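Local coordinates for uncharacterized protein (PDB 2P8T) that is of unknown function, possibly with ATP-binding and aminoacyl-tRNA ligase activity, and joins a helix-turn-helix-type N-terminal domain to a domain built on an antiparallel sheet, at residues Val20-Lys28 against Ile76-Pro87; Leu113-Ala122 against Lys177-Leu186. All coordinates share one frame; numbering follows the deposited sequence.

Contact 1. Residues Val20-Lys28 against Ile76-Pro87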
loop_
_atom_site.group_PDB
_atom_site.type_symbol
_atom_site.label_atom_id
_atom_site.label_comp_id
_atom_site.label_asym_id
_atom_site.label_seq_id
_atom_site.Cartn_x
_atom_site.Cartn_y
_atom_site.Cartn_z
ATOM N N VAL A 20 -1.749 -1.393 -10.107
ATOM C CA VAL A 20 -3.211 -1.192 -10.145
ATOM C C VAL A 20 -3.645 -0.737 -8.759
ATOM O O VAL A 20 -4.269 0.327 -8.619
ATOM C CB VAL A 20 -3.985 -2.469 -10.541
ATOM C CG1 VAL A 20 -5.520 -2.241 -10.501
ATOM C CG2 VAL A 20 -3.534 -2.992 -11.927
ATOM N N LEU A 21 -3.260 -1.499 -7.734
ATOM C CA LEU A 21 -3.652 -1.133 -6.359
ATOM C C LEU A 21 -3.177 0.268 -5.986
ATOM O O LEU A 21 -3.948 1.054 -5.431
ATOM C CB LEU A 21 -3.184 -2.171 -5.333
ATOM C CG LEU A 21 -3.778 -3.582 -5.440
ATOM C CD1 LEU A 21 -2.937 -4.614 -4.708
ATOM C CD2 LEU A 21 -5.218 -3.586 -4.958
ATOM N N ALA A 22 -1.923 0.597 -6.327
ATOM C CA ALA A 22 -1.369 1.922 -6.071
ATOM C C ALA A 22 -2.182 3.049 -6.697
ATOM O O ALA A 22 -2.445 4.060 -6.039
ATOM C CB ALA A 22 0.101 2.008 -6.510
ATOM N N VAL A 23 -2.571 2.886 -7.962
ATOM C CA VAL A 23 -3.345 3.927 -8.648
ATOM C C VAL A 23 -4.671 4.179 -7.919
ATOM O O VAL A 23 -5.060 5.320 -7.705
ATOM C CB VAL A 23 -3.589 3.571 -10.154
ATOM C CG1 VAL A 23 -4.723 4.405 -10.738
ATOM C CG2 VAL A 23 -2.304 3.732 -10.947
ATOM N N ILE A 24 -5.339 3.108 -7.517
ATOM C CA ILE A 24 -6.608 3.204 -6.808
ATOM C C ILE A 24 -6.434 3.876 -5.443
ATOM O O ILE A 24 -7.262 4.710 -5.066
ATOM C CB ILE A 24 -7.299 1.824 -6.679
ATOM C CG1 ILE A 24 -7.500 1.211 -8.087
ATOM C CG2 ILE A 24 -8.640 1.929 -5.935
ATOM C CD1 ILE A 24 -8.242 -0.106 -8.088
ATOM N N PHE A 25 -5.378 3.521 -4.722
ATOM C CA PHE A 25 -5.015 4.289 -3.516
ATOM C C PHE A 25 -4.772 5.774 -3.822
ATOM O O PHE A 25 -5.234 6.654 -3.085
ATOM C CB PHE A 25 -3.810 3.688 -2.794
ATOM C CG PHE A 25 -4.145 2.490 -1.953
ATOM C CD1 PHE A 25 -5.063 2.593 -0.900
ATOM C CD2 PHE A 25 -3.552 1.267 -2.203
ATOM C CE1 PHE A 25 -5.379 1.495 -0.114
ATOM C CE2 PHE A 25 -3.851 0.161 -1.423
ATOM C CZ PHE A 25 -4.773 0.270 -0.373
ATOM N N LEU A 26 -4.049 6.056 -4.904
ATOM C CA LEU A 26 -3.672 7.441 -5.227
ATOM C C LEU A 26 -4.854 8.307 -5.617
ATOM O O LEU A 26 -4.909 9.487 -5.258
ATOM C CB LEU A 26 -2.603 7.486 -6.328
ATOM C CG LEU A 26 -1.178 7.091 -5.937
ATOM C CD1 LEU A 26 -0.286 6.968 -7.180
ATOM C CD2 LEU A 26 -0.570 8.061 -4.926
ATOM N N LEU A 27 -5.804 7.714 -6.337
ATOM C CA LEU A 27 -6.952 8.445 -6.878
ATOM C C LEU A 27 -8.063 8.767 -5.863
ATOM O O LEU A 27 -9.236 8.894 -6.224
ATOM C CB LEU A 27 -7.501 7.728 -8.129
ATOM C CG LEU A 27 -6.637 7.798 -9.398
ATOM C CD1 LEU A 27 -7.281 7.042 -10.554
ATOM C CD2 LEU A 27 -6.341 9.235 -9.829
ATOM N N LYS A 28 -7.697 8.906 -4.589
ATOM C CA LYS A 28 -8.614 9.459 -3.585
ATOM C C LYS A 28 -8.967 10.889 -3.980
ATOM O O LYS A 28 -10.049 11.401 -3.636
ATOM C CB LYS A 28 -7.991 9.426 -2.187
ATOM C CG LYS A 28 -6.701 10.229 -2.041
ATOM C CD LYS A 28 -5.902 9.804 -0.809
ATOM C CE LYS A 28 -6.615 10.137 0.501
ATOM N NZ LYS A 28 -6.533 11.595 0.832
ATOM N N ILE A 76 -14.812 -0.094 -5.430
ATOM C CA ILE A 76 -13.583 -0.880 -5.309
ATOM C C ILE A 76 -12.663 -0.340 -4.217
ATOM O O ILE A 76 -12.194 -1.106 -3.379
ATOM C CB ILE A 76 -12.837 -0.998 -6.655
ATOM C CG1 ILE A 76 -13.593 -1.959 -7.571
ATOM C CG2 ILE A 76 -11.402 -1.523 -6.435
ATOM C CD1 ILE A 76 -13.163 -1.873 -9.068
ATOM N N ARG A 77 -12.413 0.970 -4.233
ATOM C CA ARG A 77 -11.589 1.627 -3.214
ATOM C C ARG A 77 -12.157 1.449 -1.807
ATOM O O ARG A 77 -11.410 1.228 -0.846
ATOM C CB ARG A 77 -11.456 3.117 -3.508
ATOM C CG ARG A 77 -10.212 3.740 -2.866
ATOM C CD ARG A 77 -10.055 5.240 -3.158
ATOM N NE ARG A 77 -8.724 5.683 -2.724
ATOM C CZ ARG A 77 -8.394 5.913 -1.448
ATOM N NH1 ARG A 77 -9.304 5.790 -0.497
ATOM N NH2 ARG A 77 -7.164 6.278 -1.120
ATOM N N ASP A 78 -13.478 1.564 -1.679
ATOM C CA ASP A 78 -14.113 1.384 -0.369
ATOM C C ASP A 78 -13.879 -0.019 0.160
ATOM O O ASP A 78 -13.565 -0.213 1.345
ATOM C CB ASP A 78 -15.610 1.713 -0.420
ATOM C CG ASP A 78 -15.881 3.188 -0.611
ATOM O OD1 ASP A 78 -14.949 4.013 -0.481
ATOM O OD2 ASP A 78 -17.050 3.536 -0.884
ATOM N N LYS A 79 -14.001 -0.996 -0.732
ATOM C CA LYS A 79 -13.656 -2.362 -0.420
ATOM C C LYS A 79 -12.179 -2.513 0.005
ATOM O O LYS A 79 -11.898 -3.249 0.931
ATOM C CB LYS A 79 -13.999 -3.276 -1.590
ATOM C CG LYS A 79 -15.515 -3.508 -1.759
ATOM C CD LYS A 79 -15.861 -4.168 -3.103
ATOM C CE LYS A 79 -17.359 -4.057 -3.404
ATOM N NZ LYS A 79 -18.175 -4.720 -2.325
ATOM N N LEU A 80 -11.260 -1.809 -0.660
ATOM C CA LEU A 80 -9.839 -1.857 -0.266
ATOM C C LEU A 80 -9.613 -1.285 1.121
ATOM O O LEU A 80 -8.858 -1.852 1.923
ATOM C CB LEU A 80 -8.940 -1.120 -1.267
ATOM C CG LEU A 80 -8.670 -1.847 -2.582
ATOM C CD1 LEU A 80 -7.833 -0.950 -3.505
ATOM C CD2 LEU A 80 -7.936 -3.177 -2.331
ATOM N N LEU A 81 -10.309 -0.189 1.412
ATOM C CA LEU A 81 -10.192 0.469 2.704
ATOM C C LEU A 81 -10.878 -0.287 3.829
ATOM O O LEU A 81 -10.669 0.029 5.004
ATOM C CB LEU A 81 -10.709 1.891 2.628
ATOM C CG LEU A 81 -9.775 2.904 1.996
ATOM C CD1 LEU A 81 -10.522 4.212 1.924
ATOM C CD2 LEU A 81 -8.475 3.060 2.785
ATOM N N SER A 82 -11.691 -1.284 3.488
ATOM C CA SER A 82 -12.210 -2.219 4.496
ATOM C C SER A 82 -11.150 -3.216 4.980
ATOM O O SER A 82 -11.296 -3.787 6.061
ATOM C CB SER A 82 -13.459 -2.975 4.002
ATOM O OG SER A 82 -13.142 -4.066 3.135
ATOM N N MET A 83 -10.101 -3.438 4.189
ATOM C CA MET A 83 -9.079 -4.424 4.548
ATOM C C MET A 83 -7.699 -3.814 4.827
ATOM O O MET A 83 -6.809 -4.490 5.354
ATOM C CB MET A 83 -9.020 -5.590 3.527
ATOM C CG MET A 83 -8.624 -5.289 2.062
ATOM S SD MET A 83 -8.925 -6.685 0.866
ATOM C CE MET A 83 -10.680 -6.479 0.634
ATOM N N PHE A 84 -7.551 -2.542 4.456
ATOM C CA PHE A 84 -6.320 -1.762 4.622
ATOM C C PHE A 84 -6.634 -0.371 5.143
ATOM O O PHE A 84 -7.736 0.152 4.952
ATOM C CB PHE A 84 -5.589 -1.587 3.282
ATOM C CG PHE A 84 -5.309 -2.873 2.565
ATOM C CD1 PHE A 84 -4.502 -3.851 3.146
ATOM C CD2 PHE A 84 -5.852 -3.103 1.305
ATOM C CE1 PHE A 84 -4.250 -5.042 2.491
ATOM C CE2 PHE A 84 -5.587 -4.268 0.627
ATOM C CZ PHE A 84 -4.792 -5.254 1.226
ATOM N N SER A 85 -5.657 0.242 5.798
ATOM C CA SER A 85 -5.753 1.660 6.137
ATOM C C SER A 85 -5.353 2.473 4.920
ATOM O O SER A 85 -4.799 1.925 3.967
ATOM C CB SER A 85 -4.835 1.985 7.309
ATOM O OG SER A 85 -3.470 1.714 6.991
ATOM N N GLU A 86 -5.651 3.770 4.921
ATOM C CA GLU A 86 -5.031 4.678 3.955
ATOM C C GLU A 86 -3.498 4.616 4.110
ATOM O O GLU A 86 -3.003 4.829 5.205
ATOM C CB GLU A 86 -5.498 6.123 4.189
ATOM C CG GLU A 86 -6.975 6.390 3.864
ATOM C CD GLU A 86 -7.266 6.494 2.361
ATOM O OE1 GLU A 86 -6.312 6.456 1.542
ATOM O OE2 GLU A 86 -8.470 6.648 2.010
ATOM N N PRO A 87 -2.743 4.336 3.019
ATOM C CA PRO A 87 -1.266 4.368 3.137
ATOM C C PRO A 87 -0.788 5.741 3.597
ATOM O O PRO A 87 -1.302 6.761 3.128
ATOM C CB PRO A 87 -0.788 4.065 1.712
ATOM C CG PRO A 87 -1.923 3.246 1.120
ATOM C CD PRO A 87 -3.168 3.935 1.663
#
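Residues 20-26 of helix 17-26 cross residues 76-81 of helix 71-81 at 99° and pack on the loop after it, a buried contact in the helix-turn-helix-type N-terminal part of the fold. A cluster of polar bonds round Arg77 lies beside apolar packing round Leu80. Arg77 reaches the carboxyl end of the first helix with its chain extended from CG to NE: NE donates to Ile24 O at 2.9 Å in a bent bond (136°), while NH2 meets a lone pair of Phe25 O at 2.8 Å, nearly straight. The same guanidinium grips Glu86 end-on, NH1 to OE2 and NH2 to OE1, and Lys28 CB lies over one of its faces. Replacing Arg77 with an alanine removes these donors and would probably leave Ile24 O and Phe25 O without their partner and the Glu86 carboxylate without its countercharge. On the apolar side, Leu80 spreads its methyls between Leu21 and Ile24, CD2 to Leu21 CD2 and CD1 to Ile24 CG2, and Ile195 covers Leu21 and Leu80. The Phe25 ring turns its edge to Phe84 CD2, while Pro87 CG sits over its face in a CH-pi contact, 3.9 Å from the ring centroid.

Contact 2. Residues Leu113-Ala122 against Lys177-Leu186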
loop_
_atom_site.group_PDB
_atom_site.type_symbol
_atom_site.label_atom_id
_atom_site.label_comp_id
_atom_site.label_asym_id
_atom_site.label_seq_id
_atom_site.Cartn_x
_atom_site.Cartn_y
_atom_site.Cartn_z
ATOM N N LEU A 113 8.154 -11.692 4.904
ATOM C CA LEU A 113 7.540 -10.542 4.251
ATOM C C LEU A 113 8.559 -9.422 4.020
ATOM O O LEU A 113 8.518 -8.745 2.996
ATOM C CB LEU A 113 6.344 -10.047 5.069
ATOM C CG LEU A 113 5.181 -11.043 5.211
ATOM C CD1 LEU A 113 4.087 -10.450 6.077
ATOM C CD2 LEU A 113 4.609 -11.440 3.866
ATOM N N ARG A 114 9.478 -9.244 4.973
ATOM C CA ARG A 114 10.524 -8.258 4.813
ATOM C C ARG A 114 11.347 -8.567 3.560
ATOM O O ARG A 114 11.640 -7.680 2.781
ATOM C CB ARG A 114 11.449 -8.235 6.023
ATOM C CG ARG A 114 12.574 -7.220 5.863
ATOM C CD ARG A 114 13.644 -7.387 6.887
ATOM N NE ARG A 114 14.226 -8.733 7.003
ATOM C CZ ARG A 114 15.237 -9.196 6.282
ATOM N NH1 ARG A 114 15.757 -8.451 5.321
ATOM N NH2 ARG A 114 15.716 -10.419 6.500
ATOM N N ASP A 115 11.726 -9.832 3.404
ATOM C CA ASP A 115 12.544 -10.277 2.268
ATOM C C ASP A 115 11.811 -10.036 0.947
ATOM O O ASP A 115 12.421 -9.592 -0.040
ATOM C CB ASP A 115 12.903 -11.758 2.428
ATOM C CG ASP A 115 13.868 -12.009 3.583
ATOM O OD1 ASP A 115 14.509 -11.042 4.060
ATOM O OD2 ASP A 115 13.994 -13.182 4.014
ATOM N N GLU A 116 10.504 -10.309 0.934
ATOM C CA GLU A 116 9.670 -9.993 -0.239
ATOM C C GLU A 116 9.622 -8.493 -0.485
ATOM O O GLU A 116 9.657 -8.061 -1.637
ATOM C CB GLU A 116 8.250 -10.575 -0.113
ATOM C CG GLU A 116 8.162 -12.103 -0.215
ATOM C CD GLU A 116 8.907 -12.675 -1.420
ATOM O OE1 GLU A 116 8.603 -12.266 -2.562
ATOM O OE2 GLU A 116 9.816 -13.510 -1.213
ATOM N N ALA A 117 9.580 -7.679 0.577
ATOM C CA ALA A 117 9.551 -6.210 0.377
ATOM C C ALA A 117 10.860 -5.701 -0.240
ATOM O O ALA A 117 10.850 -4.860 -1.124
ATOM C CB ALA A 117 9.274 -5.478 1.688
ATOM N N ILE A 118 11.984 -6.222 0.245
ATOM C CA ILE A 118 13.297 -5.848 -0.296
ATOM C C ILE A 118 13.450 -6.286 -1.777
ATOM O O ILE A 118 14.041 -5.548 -2.590
ATOM C CB ILE A 118 14.452 -6.327 0.629
ATOM C CG1 ILE A 118 14.394 -5.570 1.974
ATOM C CG2 ILE A 118 15.818 -6.059 -0.016
ATOM C CD1 ILE A 118 15.252 -6.167 3.070
ATOM N N LYS A 119 12.896 -7.448 -2.124
ATOM C CA LYS A 119 12.813 -7.886 -3.536
ATOM C C LYS A 119 12.057 -6.881 -4.410
ATOM O O LYS A 119 12.384 -6.706 -5.580
ATOM C CB LYS A 119 12.165 -9.271 -3.664
ATOM C CG LYS A 119 13.048 -10.423 -3.267
ATOM C CD LYS A 119 12.329 -11.731 -3.495
ATOM C CE LYS A 119 13.065 -12.869 -2.840
ATOM N NZ LYS A 119 12.402 -14.165 -3.148
ATOM N N PHE A 120 11.052 -6.225 -3.825
ATOM C CA PHE A 120 10.282 -5.141 -4.476
ATOM C C PHE A 120 10.878 -3.752 -4.231
ATOM O O PHE A 120 10.170 -2.741 -4.225
ATOM C CB PHE A 120 8.820 -5.197 -4.020
ATOM C CG PHE A 120 7.828 -5.497 -5.126
ATOM C CD1 PHE A 120 7.726 -6.773 -5.668
ATOM C CD2 PHE A 120 6.968 -4.499 -5.588
ATOM C CE1 PHE A 120 6.796 -7.050 -6.670
ATOM C CE2 PHE A 120 6.023 -4.770 -6.597
ATOM C CZ PHE A 120 5.946 -6.041 -7.134
ATOM N N ASP A 121 12.192 -3.717 -4.026
ATOM C CA ASP A 121 12.994 -2.489 -4.001
ATOM C C ASP A 121 12.874 -1.623 -2.738
ATOM O O ASP A 121 13.240 -0.467 -2.763
ATOM C CB ASP A 121 12.791 -1.667 -5.287
ATOM C CG ASP A 121 13.325 -2.388 -6.529
ATOM O OD1 ASP A 121 14.493 -2.840 -6.509
ATOM O OD2 ASP A 121 12.570 -2.539 -7.512
ATOM N N ALA A 122 12.391 -2.206 -1.642
ATOM C CA ALA A 122 12.470 -1.567 -0.319
ATOM C C ALA A 122 13.909 -1.628 0.158
ATOM O O ALA A 122 14.617 -2.586 -0.154
ATOM C CB ALA A 122 11.557 -2.307 0.686
ATOM N N LYS A 177 5.257 1.066 -3.441
ATOM C CA LYS A 177 5.141 -0.172 -4.213
ATOM C C LYS A 177 5.461 -1.405 -3.366
ATOM O O LYS A 177 4.737 -2.408 -3.412
ATOM C CB LYS A 177 6.055 -0.099 -5.457
ATOM C CG LYS A 177 5.746 -1.124 -6.580
ATOM C CD LYS A 177 6.348 -0.667 -7.934
ATOM C CE LYS A 177 6.509 -1.820 -8.942
ATOM N NZ LYS A 177 5.174 -2.395 -9.379
ATOM N N SER A 178 6.532 -1.327 -2.583
ATOM C CA SER A 178 6.931 -2.463 -1.758
ATOM C C SER A 178 5.933 -2.715 -0.624
ATOM O O SER A 178 5.631 -3.875 -0.308
ATOM C CB SER A 178 8.351 -2.283 -1.207
ATOM O OG SER A 178 8.492 -1.087 -0.441
ATOM N N ALA A 179 5.416 -1.645 -0.019
ATOM C CA ALA A 179 4.384 -1.812 1.036
ATOM C C ALA A 179 3.121 -2.477 0.456
ATOM O O ALA A 179 2.550 -3.391 1.066
ATOM C CB ALA A 179 4.054 -0.456 1.684
ATOM N N ILE A 180 2.700 -2.033 -0.728
ATOM C CA ILE A 180 1.540 -2.627 -1.395
ATOM C C ILE A 180 1.818 -4.093 -1.743
ATOM O O ILE A 180 0.954 -4.942 -1.601
ATOM C CB ILE A 180 1.075 -1.786 -2.613
ATOM C CG1 ILE A 180 0.536 -0.444 -2.116
ATOM C CG2 ILE A 180 -0.028 -2.545 -3.415
ATOM C CD1 ILE A 180 0.245 0.582 -3.198
ATOM N N HIS A 181 3.048 -4.399 -2.158
ATOM C CA HIS A 181 3.390 -5.801 -2.420
ATOM C C HIS A 181 3.149 -6.684 -1.175
ATOM O O HIS A 181 2.565 -7.746 -1.270
ATOM C CB HIS A 181 4.841 -5.902 -2.887
ATOM C CG HIS A 181 5.272 -7.301 -3.188
ATOM N ND1 HIS A 181 4.648 -8.080 -4.137
ATOM C CD2 HIS A 181 6.249 -8.066 -2.653
ATOM C CE1 HIS A 181 5.226 -9.268 -4.179
ATOM N NE2 HIS A 181 6.208 -9.282 -3.294
ATOM N N VAL A 182 3.605 -6.225 -0.008
ATOM C CA VAL A 182 3.400 -6.958 1.256
ATOM C C VAL A 182 1.912 -7.084 1.601
ATOM O O VAL A 182 1.418 -8.162 1.968
ATOM C CB VAL A 182 4.206 -6.317 2.438
ATOM C CG1 VAL A 182 3.966 -7.091 3.739
ATOM C CG2 VAL A 182 5.727 -6.245 2.105
ATOM N N ALA A 183 1.182 -5.972 1.447
ATOM C CA ALA A 183 -0.267 -5.955 1.637
ATOM C C ALA A 183 -0.959 -6.992 0.761
ATOM O O ALA A 183 -1.831 -7.778 1.230
ATOM C CB ALA A 183 -0.792 -4.562 1.330
ATOM N N TYR A 184 -0.565 -7.002 -0.516
ATOM C CA TYR A 184 -1.097 -7.978 -1.474
ATOM C C TYR A 184 -0.816 -9.435 -1.078
ATOM O O TYR A 184 -1.720 -10.280 -1.160
ATOM C CB TYR A 184 -0.581 -7.678 -2.880
ATOM C CG TYR A 184 -1.152 -8.619 -3.922
ATOM C CD1 TYR A 184 -2.514 -8.625 -4.204
ATOM C CD2 TYR A 184 -0.327 -9.507 -4.610
ATOM C CE1 TYR A 184 -3.060 -9.501 -5.146
ATOM C CE2 TYR A 184 -0.866 -10.395 -5.561
ATOM C CZ TYR A 184 -2.234 -10.379 -5.810
ATOM O OH TYR A 184 -2.782 -11.235 -6.752
ATOM N N ILE A 185 0.401 -9.745 -0.623
ATOM C CA ILE A 185 0.683 -11.113 -0.123
ATOM C C ILE A 185 -0.293 -11.499 1.006
ATOM O O ILE A 185 -0.853 -12.600 1.033
ATOM C CB ILE A 185 2.156 -11.284 0.372
ATOM C CG1 ILE A 185 3.149 -11.103 -0.786
ATOM C CG2 ILE A 185 2.329 -12.654 1.086
ATOM C CD1 ILE A 185 4.557 -10.772 -0.357
ATOM N N LEU A 186 -0.499 -10.584 1.952
ATOM C CA LEU A 186 -1.321 -10.875 3.127
ATOM C C LEU A 186 -2.817 -11.023 2.834
ATOM O O LEU A 186 -3.547 -11.748 3.552
ATOM C CB LEU A 186 -1.126 -9.760 4.169
ATOM C CG LEU A 186 0.192 -9.860 4.934
ATOM C CD1 LEU A 186 0.472 -8.540 5.655
ATOM C CD2 LEU A 186 0.165 -11.044 5.889
HETATM O O HOH W 1 5.953 -12.541 -3.033
#
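Phe120 and His181 meet face to face where residues 113-119 and 177-186 run roughly antiparallel, 138° between their N-to-C directions, in the domain whose antiparallel sheet packs against helix 172-187 through Ala179 and Val182. The rings form an offset stack, centroids 4.0 Å apart and planes within 5° of parallel; Phe120 CD1 rides over the middle of the imidazole. His181 CG stands anti to the backbone N (chi1 -180°), which carries the imidazole across the phenyl face, and His181 CB adds a CH-pi contact. At the phenyl edge, Lys177 CG touches Phe120 CE2 at 3.7 Å.

Apolar packing fills the rest. Leu113 splits its branches, CD2 to Ile185 CG2 at 3.8 Å and CD1 to Leu186 CD2, while Val182 CG2 presses on Ala117 CB at 3.7 Å. Where the backbones come closest, at Ala117 and Ser178, the serine CB rests against the carbonyl oxygens of Ala117 and Phe120; its OG turns back to Lys174 O. The first helix ends there in a Schellman motif, with Asp121 at positive phi and Ala122 N bonded to Ala117 O.

Polar links are few. A water donates to Glu116 OE1 at 2.7 Å and weakly accepts from His181 NE2 at 3.3 Å. Lys177 NZ pairs with Asp19. His181 ND1 is bonded to Glu18 and NE2 only weakly to the water, which probably helps keep the imidazole in its stacking orientation, and these acidic neighbours would probably favour its protonated form.

Helix 172-187 ties the two contacts together: one side packs on 113-122 in contact 2, while other residues of the same helix meet both segments of contact 1. The centres lie about 16 Å apart, yet the packing is direct. Ile180 CD1 comes within 3.6 Å of Ala22 CA, and Ile180 CG2 within 3.7 Å of Leu21 CB. The same Ile180 CD1 lies 4.0 Å from Phe25 CD2. Farther along the helix, Ala183 CB touches Phe84 CE1 at 3.7 Å. The contacts follow one another along the chain, and helix 172-187 brings them together in space.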